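Local coordinates for protein PrgZ (Enterococcus faecalis, PDB 4FAJ) that binds a peptide pheromone as a membrane-anchored extracellular receptor and probably takes part in peptide transport, at residues 277-280 against 281-284; 420-423 against 424-427; 429-432 against 433-437. All coordinates share one frame; numbering follows the deposited sequence.

Interaction 1: residues 277-280 against 281-284. With ZN (zinc ion), chain F.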
ATOM      1  N   VAL A 277     -13.587 -11.539   3.635  1.00 17.37           N
ATOM      2  CA  VAL A 277     -14.759 -11.615   2.763  1.00 18.00           C
ATOM      3  C   VAL A 277     -14.313 -11.547   1.303  1.00 18.21           C
ATOM      4  O   VAL A 277     -13.733 -10.551   0.868  1.00 18.40           O
ATOM      5  CB  VAL A 277     -15.777 -10.504   3.083  1.00 17.98           C
ATOM      6  CG1 VAL A 277     -16.967 -10.522   2.083  1.00 18.98           C
ATOM      7  CG2 VAL A 277     -16.286 -10.673   4.500  1.00 17.77           C
ATOM      8  N   LYS A 278     -14.545 -12.630   0.569  1.00 18.48           N
ATOM      9  CA  LYS A 278     -14.197 -12.696  -0.846  1.00 18.76           C
ATOM     10  C   LYS A 278     -15.446 -12.620  -1.725  1.00 18.55           C
ATOM     11  O   LYS A 278     -15.362 -12.216  -2.892  1.00 19.42           O
ATOM     12  CB  LYS A 278     -13.473 -14.002  -1.149  1.00 20.04           C
ATOM     13  CG  LYS A 278     -12.222 -14.297  -0.300  1.00 23.32           C
ATOM     14  CD  LYS A 278     -10.913 -14.166  -1.099  1.00 26.96           C
ATOM     15  CE  LYS A 278      -9.991 -15.365  -0.906  1.00 29.26           C
ATOM     16  NZ  LYS A 278     -10.115 -16.362  -1.996  1.00 31.16           N
ATOM     17  N   GLU A 279     -16.592 -13.019  -1.170  1.00 17.18           N
ATOM     18  CA  GLU A 279     -17.870 -13.034  -1.889  1.00 17.24           C
ATOM     19  C   GLU A 279     -18.841 -12.066  -1.220  1.00 16.74           C
ATOM     20  O   GLU A 279     -19.239 -12.267  -0.072  1.00 16.31           O
ATOM     21  CB  GLU A 279     -18.457 -14.448  -1.915  1.00 17.12           C
ATOM     22  CG  GLU A 279     -19.913 -14.528  -2.432  1.00 17.82           C
ATOM     23  CD  GLU A 279     -20.111 -13.849  -3.760  1.00 17.13           C
ATOM     24  OE1 GLU A 279     -19.313 -14.103  -4.686  1.00 16.27           O
ATOM     25  OE2 GLU A 279     -21.070 -13.048  -3.901  1.00 16.86           O
ATOM     26  N   ILE A 280     -19.206 -11.018  -1.948  1.00 16.85           N
ATOM     27  CA  ILE A 280     -19.969  -9.887  -1.385  1.00 16.56           C
ATOM     28  C   ILE A 280     -21.371 -10.281  -0.903  1.00 16.34           C
ATOM     29  O   ILE A 280     -21.852  -9.768   0.115  1.00 16.52           O
ATOM     30  CB  ILE A 280     -20.068  -8.725  -2.412  1.00 16.78           C
ATOM     31  CG1 ILE A 280     -18.671  -8.256  -2.845  1.00 18.06           C
ATOM     32  CG2 ILE A 280     -20.900  -7.569  -1.859  1.00 15.96           C
ATOM     33  CD1 ILE A 280     -17.685  -8.010  -1.727  1.00 19.10           C
ATOM     34  N   ASN A 281     -22.023 -11.190  -1.624  1.00 16.06           N
ATOM     35  CA  ASN A 281     -23.340 -11.688  -1.214  1.00 16.29           C
ATOM     36  C   ASN A 281     -23.300 -12.286   0.191  1.00 15.97           C
ATOM     37  O   ASN A 281     -24.220 -12.102   0.973  1.00 15.89           O
ATOM     38  CB  ASN A 281     -23.841 -12.728  -2.204  1.00 16.30           C
ATOM     39  CG  ASN A 281     -25.246 -13.170  -1.912  1.00 18.23           C
ATOM     40  OD1 ASN A 281     -26.187 -12.398  -2.065  1.00 16.71           O
ATOM     41  ND2 ASN A 281     -25.403 -14.426  -1.482  1.00 17.87           N
ATOM     42  N   THR A 282     -22.225 -13.004   0.500  1.00 16.03           N
ATOM     43  CA  THR A 282     -22.090 -13.645   1.804  1.00 17.05           C
ATOM     44  C   THR A 282     -21.862 -12.601   2.904  1.00 15.84           C
ATOM     45  O   THR A 282     -22.444 -12.696   3.966  1.00 16.38           O
ATOM     46  CB  THR A 282     -20.929 -14.653   1.816  1.00 17.09           C
ATOM     47  OG1 THR A 282     -21.098 -15.589   0.743  1.00 18.51           O
ATOM     48  CG2 THR A 282     -20.898 -15.391   3.127  1.00 18.61           C
ATOM     49  N   GLY A 283     -21.031 -11.596   2.634  1.00 15.43           N
ATOM     50  CA  GLY A 283     -20.782 -10.530   3.597  1.00 14.94           C
ATOM     51  C   GLY A 283     -22.065  -9.797   3.970  1.00 15.22           C
ATOM     52  O   GLY A 283     -22.322  -9.523   5.140  1.00 15.19           O
ATOM     53  N   ILE A 284     -22.881  -9.515   2.966  1.00 15.08           N
ATOM     54  CA  ILE A 284     -24.131  -8.799   3.159  1.00 15.48           C
ATOM     55  C   ILE A 284     -25.112  -9.633   3.988  1.00 16.19           C
ATOM     56  O   ILE A 284     -25.726  -9.128   4.930  1.00 16.86           O
ATOM     57  CB  ILE A 284     -24.754  -8.430   1.805  1.00 15.19           C
ATOM     58  CG1 ILE A 284     -23.884  -7.401   1.077  1.00 15.01           C
ATOM     59  CG2 ILE A 284     -26.171  -7.926   1.985  1.00 16.46           C
ATOM     60  CD1 ILE A 284     -24.280  -7.158  -0.360  1.00 12.29           C
TER
HETATM   61 ZN    ZN F 604     -21.480 -12.294  -5.700  1.00 16.92          ZN
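Glu279 turns the chain into the helix: Glu279 O weakly accepts from Thr282 N at 3.1 Å and from Gly283 N at 3.3 Å, and one step on Ile280 O takes the first i to i+4 bond of normal strength, from Ile284 N at 3.0 Å. The side chain of Glu279 then comes back over the same turn. Glu279 CG stands anti to the backbone N (chi1 170°), and a bend at chi2 of 52° swings the carboxylate round to the start of the helix, where OE2 accepts from Asn281 N at 3.1 Å. The donor arrives on the anti side of that oxygen, 29° out of the carboxylate plane. This is an N-cap, with Glu279 as the residue just before helix 280-288, which follows strand 271-276 after a short loop. The same Glu279 OE2 binds a zinc ion at 2.0 Å, so one oxygen serves both metal and helix end, and the amide probably helps to fix the orientation of the ligand. Tyr301 and Glu421 complete the protein ligands of this metal. Thr282 crosses the Glu279 chain at about a right angle, with OG1 beside CG. On the buried side Ile280 CG2 packs on Ile284 CD1 at 3.7 Å, while Val277 CG1 lies against Gly283 CA at 4.1 Å. Tyr301 covers both isoleucines from helix 299-305, and Ile280 also packs on an apolar side chain of the bound peptide.

Interaction 2: residues 420-423 against 424-427. With ZN (zinc ion), chain F.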
ATOM      1  N   GLY A 420     -10.562 -13.092  -5.252  1.00 20.26           N
ATOM      2  CA  GLY A 420     -11.806 -12.492  -4.727  1.00 19.04           C
ATOM      3  C   GLY A 420     -12.827 -12.179  -5.821  1.00 17.96           C
ATOM      4  O   GLY A 420     -12.486 -12.111  -7.019  1.00 17.30           O
ATOM      5  N   GLU A 421     -14.085 -11.985  -5.431  1.00 16.51           N
ATOM      6  CA  GLU A 421     -15.163 -11.886  -6.420  1.00 16.36           C
ATOM      7  C   GLU A 421     -14.904 -10.787  -7.447  1.00 16.04           C
ATOM      8  O   GLU A 421     -14.935 -11.030  -8.656  1.00 16.51           O
ATOM      9  CB  GLU A 421     -16.521 -11.629  -5.751  1.00 15.91           C
ATOM     10  CG  GLU A 421     -17.667 -11.531  -6.748  1.00 15.30           C
ATOM     11  CD  GLU A 421     -19.018 -11.322  -6.099  1.00 14.75           C
ATOM     12  OE1 GLU A 421     -19.069 -11.054  -4.879  1.00 13.75           O
ATOM     13  OE2 GLU A 421     -20.039 -11.451  -6.818  1.00 14.37           O
ATOM     14  N   PHE A 422     -14.678  -9.570  -6.964  1.00 15.79           N
ATOM     15  CA  PHE A 422     -14.591  -8.422  -7.866  1.00 15.88           C
ATOM     16  C   PHE A 422     -13.236  -8.246  -8.531  1.00 15.87           C
ATOM     17  O   PHE A 422     -13.158  -7.622  -9.575  1.00 16.82           O
ATOM     18  CB  PHE A 422     -15.092  -7.151  -7.182  1.00 15.59           C
ATOM     19  CG  PHE A 422     -16.587  -7.063  -7.193  1.00 16.23           C
ATOM     20  CD1 PHE A 422     -17.243  -6.413  -8.223  1.00 16.45           C
ATOM     21  CD2 PHE A 422     -17.337  -7.721  -6.226  1.00 16.94           C
ATOM     22  CE1 PHE A 422     -18.633  -6.371  -8.264  1.00 16.36           C
ATOM     23  CE2 PHE A 422     -18.743  -7.690  -6.263  1.00 16.49           C
ATOM     24  CZ  PHE A 422     -19.380  -7.021  -7.288  1.00 17.36           C
ATOM     25  N   GLU A 423     -12.191  -8.852  -7.976  1.00 16.38           N
ATOM     26  CA  GLU A 423     -10.901  -8.857  -8.654  1.00 16.53           C
ATOM     27  C   GLU A 423     -10.984  -9.758  -9.894  1.00 16.80           C
ATOM     28  O   GLU A 423     -10.552  -9.375 -10.981  1.00 16.23           O
ATOM     29  CB  GLU A 423      -9.777  -9.262  -7.696  1.00 16.65           C
ATOM     30  CG  GLU A 423      -9.486  -8.203  -6.604  1.00 17.58           C
ATOM     31  CD  GLU A 423     -10.565  -8.102  -5.519  1.00 20.21           C
ATOM     32  OE1 GLU A 423     -11.170  -9.136  -5.181  1.00 19.27           O
ATOM     33  OE2 GLU A 423     -10.805  -6.985  -4.996  1.00 20.41           O
ATOM     34  N   LYS A 424     -11.570 -10.942  -9.734  1.00 17.39           N
ATOM     35  CA  LYS A 424     -11.833 -11.823 -10.870  1.00 18.65           C
ATOM     36  C   LYS A 424     -12.734 -11.167 -11.920  1.00 18.46           C
ATOM     37  O   LYS A 424     -12.469 -11.272 -13.120  1.00 18.35           O
ATOM     38  CB  LYS A 424     -12.451 -13.142 -10.379  1.00 19.20           C
ATOM     39  CG  LYS A 424     -12.747 -14.132 -11.481  1.00 22.61           C
ATOM     40  CD  LYS A 424     -13.225 -15.467 -10.919  1.00 25.56           C
ATOM     41  CE  LYS A 424     -13.723 -16.375 -12.028  1.00 28.49           C
ATOM     42  NZ  LYS A 424     -15.155 -16.100 -12.333  1.00 29.55           N
ATOM     43  N   LYS A 425     -13.797 -10.501 -11.475  1.00 18.43           N
ATOM     44  CA  LYS A 425     -14.725  -9.848 -12.399  1.00 19.06           C
ATOM     45  C   LYS A 425     -14.066  -8.679 -13.149  1.00 17.88           C
ATOM     46  O   LYS A 425     -14.355  -8.465 -14.319  1.00 17.35           O
ATOM     47  CB  LYS A 425     -15.949  -9.339 -11.648  1.00 19.61           C
ATOM     48  CG  LYS A 425     -17.050  -8.822 -12.561  1.00 24.16           C
ATOM     49  CD  LYS A 425     -18.116  -8.100 -11.768  1.00 28.12           C
ATOM     50  CE  LYS A 425     -18.937  -9.067 -10.936  1.00 30.32           C
ATOM     51  NZ  LYS A 425     -20.126  -9.542 -11.699  1.00 32.84           N
ATOM     52  N   ALA A 426     -13.186  -7.937 -12.472  1.00 16.98           N
ATOM     53  CA  ALA A 426     -12.436  -6.858 -13.120  1.00 16.59           C
ATOM     54  C   ALA A 426     -11.478  -7.426 -14.160  1.00 16.85           C
ATOM     55  O   ALA A 426     -11.352  -6.885 -15.255  1.00 16.72           O
ATOM     56  CB  ALA A 426     -11.665  -6.023 -12.086  1.00 16.65           C
ATOM     57  N   GLY A 427     -10.816  -8.522 -13.817  1.00 16.97           N
ATOM     58  CA  GLY A 427      -9.951  -9.226 -14.761  1.00 17.46           C
ATOM     59  C   GLY A 427     -10.688  -9.687 -16.007  1.00 17.95           C
ATOM     60  O   GLY A 427     -10.158  -9.578 -17.105  1.00 18.29           O
TER
HETATM   61 ZN    ZN F 604     -21.480 -12.294  -5.700  1.00 16.92          ZN
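Phe422 O takes the N-H of Ala426 at 2.9 Å, the shortest of four successive backbone bonds at the start of helix 421-437. This i to i+4 run starts at the N-cap residue Gly420, whose O accepts from Lys424 N at 3.1 Å. Glu421, the first residue of the helix, sends its carboxylate away from the turn: its chain is extended, with chi1 and chi2 both near 180°, and Glu421 OE2 reaches a zinc ion at 2.0 Å. Glu421 OE1 stays 2.8 Å from the zinc and accepts from Ile280 N. Phe422 and Lys425 lie side by side and point the same way, so that Lys425 CE comes to 3.8 Å from Phe422 CE1; Leu355 of helix 348-356 packs on both. Lys425 NZ stays 5.2 Å from Glu421 OE2 and hydrogen-bonds a glycerol, probably from the crystallisation liquor, while Lys424 NZ forms a salt bridge with Glu428 OE2. Glu423 has its chain bent at chi2 (72°), and its OE2 hydrogen-bonds the backbone of the bound peptide, against which Phe422, Glu423 and Ala426 also pack. The helix belongs to the beta-alpha-beta unit of strands 412-418 and 442-448. The two carboxylates thus divide their work: the charge of Glu421 is probably offset in part by the zinc, whereas Glu423, given to the peptide, may be stabilised by the nearby helix N-terminus.

Interaction 3: residues 429-432 against 433-437; sequences FLQG and QLQDS
With chi1 at 175°, Phe429 puts its ring against the side chain of Gln433, whose chain, bent at chi2 (-79°), turns its amide to meet it. Ring and amide lie stacked, their planes only 2° apart, with Gln433 NE2 3.7 Å from Phe429 CZ. Gln433 CG adds an off-centre CH-pi contact, 4.1 Å from the centroid of the Phe429 ring. In the backbone, Gln433 N bonds to Phe429 O at 3.1 Å, and a water donates to that same Phe429 O at 2.8 Å while accepting a weak, 3.4 Å bond from Gln433 NE2. Gln433 OE1 accepts from Asp347 N. All this sits on the later turns of helix 421-437, the crossover of a beta-alpha-beta unit between the parallel strands 412-418 and 442-448. Round the helix, Gln431 and Gln435 run side by side, Gln435 OE1 3.9 Å from Gln431 CG, and both reach one residue of the second strand: Gln431 NE2 donates to Val443 O, and Gln435 OE1 accepts from Val443 N. Leu434, whose N bonds to Leu430 O at 2.9 Å, packs on Val443 and on Ile342 and Ala345 of helix 336-345.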
ATOM      1  N   PHE A 429     -13.523  -8.339 -17.189  1.00 19.42           N
ATOM      2  CA  PHE A 429     -13.904  -7.125 -17.909  1.00 20.34           C
ATOM      3  C   PHE A 429     -12.728  -6.660 -18.775  1.00 19.83           C
ATOM      4  O   PHE A 429     -12.897  -6.343 -19.951  1.00 19.57           O
ATOM      5  CB  PHE A 429     -14.318  -6.019 -16.925  1.00 20.37           C
ATOM      6  CG  PHE A 429     -14.605  -4.695 -17.580  1.00 23.23           C
ATOM      7  CD1 PHE A 429     -15.891  -4.354 -17.960  1.00 25.82           C
ATOM      8  CD2 PHE A 429     -13.580  -3.785 -17.812  1.00 25.73           C
ATOM      9  CE1 PHE A 429     -16.155  -3.135 -18.571  1.00 25.47           C
ATOM     10  CE2 PHE A 429     -13.834  -2.564 -18.410  1.00 26.95           C
ATOM     11  CZ  PHE A 429     -15.128  -2.237 -18.795  1.00 27.40           C
ATOM     12  N   LEU A 430     -11.535  -6.627 -18.187  1.00 19.58           N
ATOM     13  CA  LEU A 430     -10.345  -6.200 -18.921  1.00 19.69           C
ATOM     14  C   LEU A 430     -10.035  -7.149 -20.067  1.00 20.20           C
ATOM     15  O   LEU A 430      -9.678  -6.718 -21.173  1.00 20.53           O
ATOM     16  CB  LEU A 430      -9.145  -6.091 -17.979  1.00 19.82           C
ATOM     17  CG  LEU A 430      -9.265  -4.950 -16.962  1.00 19.83           C
ATOM     18  CD1 LEU A 430      -8.172  -5.054 -15.902  1.00 20.62           C
ATOM     19  CD2 LEU A 430      -9.241  -3.582 -17.645  1.00 19.80           C
ATOM     20  N   GLN A 431     -10.166  -8.441 -19.799  1.00 19.93           N
ATOM     21  CA  GLN A 431      -9.984  -9.461 -20.824  1.00 20.48           C
ATOM     22  C   GLN A 431     -10.837  -9.173 -22.064  1.00 20.64           C
ATOM     23  O   GLN A 431     -10.329  -9.156 -23.190  1.00 20.87           O
ATOM     24  CB  GLN A 431     -10.309 -10.832 -20.234  1.00 21.04           C
ATOM     25  CG  GLN A 431     -10.402 -11.964 -21.235  1.00 21.64           C
ATOM     26  CD  GLN A 431     -10.988 -13.207 -20.606  1.00 23.69           C
ATOM     27  OE1 GLN A 431     -12.001 -13.138 -19.905  1.00 24.85           O
ATOM     28  NE2 GLN A 431     -10.375 -14.343 -20.857  1.00 24.32           N
ATOM     29  N   GLY A 432     -12.125  -8.926 -21.854  1.00 20.62           N
ATOM     30  CA  GLY A 432     -13.049  -8.615 -22.949  1.00 21.50           C
ATOM     31  C   GLY A 432     -12.715  -7.331 -23.693  1.00 21.83           C
ATOM     32  O   GLY A 432     -12.861  -7.270 -24.905  1.00 21.53           O
ATOM     33  N   GLN A 433     -12.270  -6.309 -22.956  1.00 21.85           N
ATOM     34  CA  GLN A 433     -11.836  -5.035 -23.549  1.00 22.45           C
ATOM     35  C   GLN A 433     -10.608  -5.206 -24.433  1.00 22.28           C
ATOM     36  O   GLN A 433     -10.551  -4.668 -25.544  1.00 21.93           O
ATOM     37  CB  GLN A 433     -11.519  -4.024 -22.461  1.00 22.73           C
ATOM     38  CG  GLN A 433     -12.715  -3.680 -21.623  1.00 24.64           C
ATOM     39  CD  GLN A 433     -13.628  -2.705 -22.296  1.00 27.62           C
ATOM     40  OE1 GLN A 433     -13.208  -1.627 -22.729  1.00 31.58           O
ATOM     41  NE2 GLN A 433     -14.897  -3.060 -22.373  1.00 29.83           N
ATOM     42  N   LEU A 434      -9.632  -5.961 -23.942  1.00 21.86           N
ATOM     43  CA  LEU A 434      -8.406  -6.169 -24.688  1.00 22.69           C
ATOM     44  C   LEU A 434      -8.682  -7.031 -25.926  1.00 23.37           C
ATOM     45  O   LEU A 434      -8.255  -6.698 -27.028  1.00 23.59           O
ATOM     46  CB  LEU A 434      -7.331  -6.784 -23.794  1.00 22.30           C
ATOM     47  CG  LEU A 434      -6.780  -5.838 -22.721  1.00 22.18           C
ATOM     48  CD1 LEU A 434      -5.759  -6.561 -21.849  1.00 23.01           C
ATOM     49  CD2 LEU A 434      -6.170  -4.589 -23.344  1.00 21.61           C
ATOM     50  N   GLN A 435      -9.435  -8.110 -25.746  1.00 24.14           N
ATOM     51  CA  GLN A 435      -9.796  -8.986 -26.870  1.00 25.26           C
ATOM     52  C   GLN A 435     -10.622  -8.255 -27.931  1.00 26.37           C
ATOM     53  O   GLN A 435     -10.456  -8.511 -29.115  1.00 26.86           O
ATOM     54  CB  GLN A 435     -10.491 -10.263 -26.363  1.00 25.47           C
ATOM     55  CG  GLN A 435      -9.507 -11.164 -25.612  1.00 24.82           C
ATOM     56  CD  GLN A 435     -10.081 -12.478 -25.101  1.00 25.57           C
ATOM     57  OE1 GLN A 435      -9.328 -13.366 -24.719  1.00 25.72           O
ATOM     58  NE2 GLN A 435     -11.400 -12.599 -25.071  1.00 26.63           N
ATOM     59  N   ASP A 436     -11.459  -7.307 -27.510  1.00 27.15           N
ATOM     60  CA  ASP A 436     -12.315  -6.559 -28.442  1.00 28.58           C
ATOM     61  C   ASP A 436     -11.579  -5.531 -29.312  1.00 28.30           C
ATOM     62  O   ASP A 436     -12.042  -5.217 -30.414  1.00 28.88           O
ATOM     63  CB  ASP A 436     -13.446  -5.844 -27.689  1.00 28.74           C
ATOM     64  CG  ASP A 436     -14.538  -5.318 -28.626  1.00 31.81           C
ATOM     65  OD1 ASP A 436     -15.009  -6.089 -29.497  1.00 36.29           O
ATOM     66  OD2 ASP A 436     -14.930  -4.134 -28.495  1.00 34.93           O
ATOM     67  N   SER A 437     -10.473  -4.984 -28.814  1.00 27.53           N
ATOM     68  CA  SER A 437      -9.720  -3.957 -29.546  1.00 27.60           C
ATOM     69  C   SER A 437      -8.405  -4.437 -30.149  1.00 27.44           C
ATOM     70  O   SER A 437      -7.875  -3.794 -31.058  1.00 27.71           O
ATOM     71  CB  SER A 437      -9.427  -2.762 -28.635  1.00 27.17           C
ATOM     72  OG  SER A 437     -10.594  -2.005 -28.410  1.00 27.98           O
TER
HETATM   73  O   HOH W   1     -15.376  -6.143 -21.140  1.00 27.46           O

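Overall arrangement
Interactions 1 and 2 meet at a single zinc ion, although some 140 residues part them in sequence. Their centres are 13 Å apart, and besides the metal they share a probable backbone hydrogen bond from Glu421 N to Lys278 O (2.9 Å) and packing of Ile280 CG1 on Phe422 CE2 (3.5 Å). The zinc, with Tyr301 of helix 299-305 as third protein ligand, joins the starts of helices 280-288 and 421-437, and both contacts also touch the bound peptide. Interaction 3 carries helix 421-437 on, beyond the zinc-bound end, its centre 14 Å from that of interaction 2. Interactions 1 and 3 do not touch, their nearest atoms being about 15 Å apart.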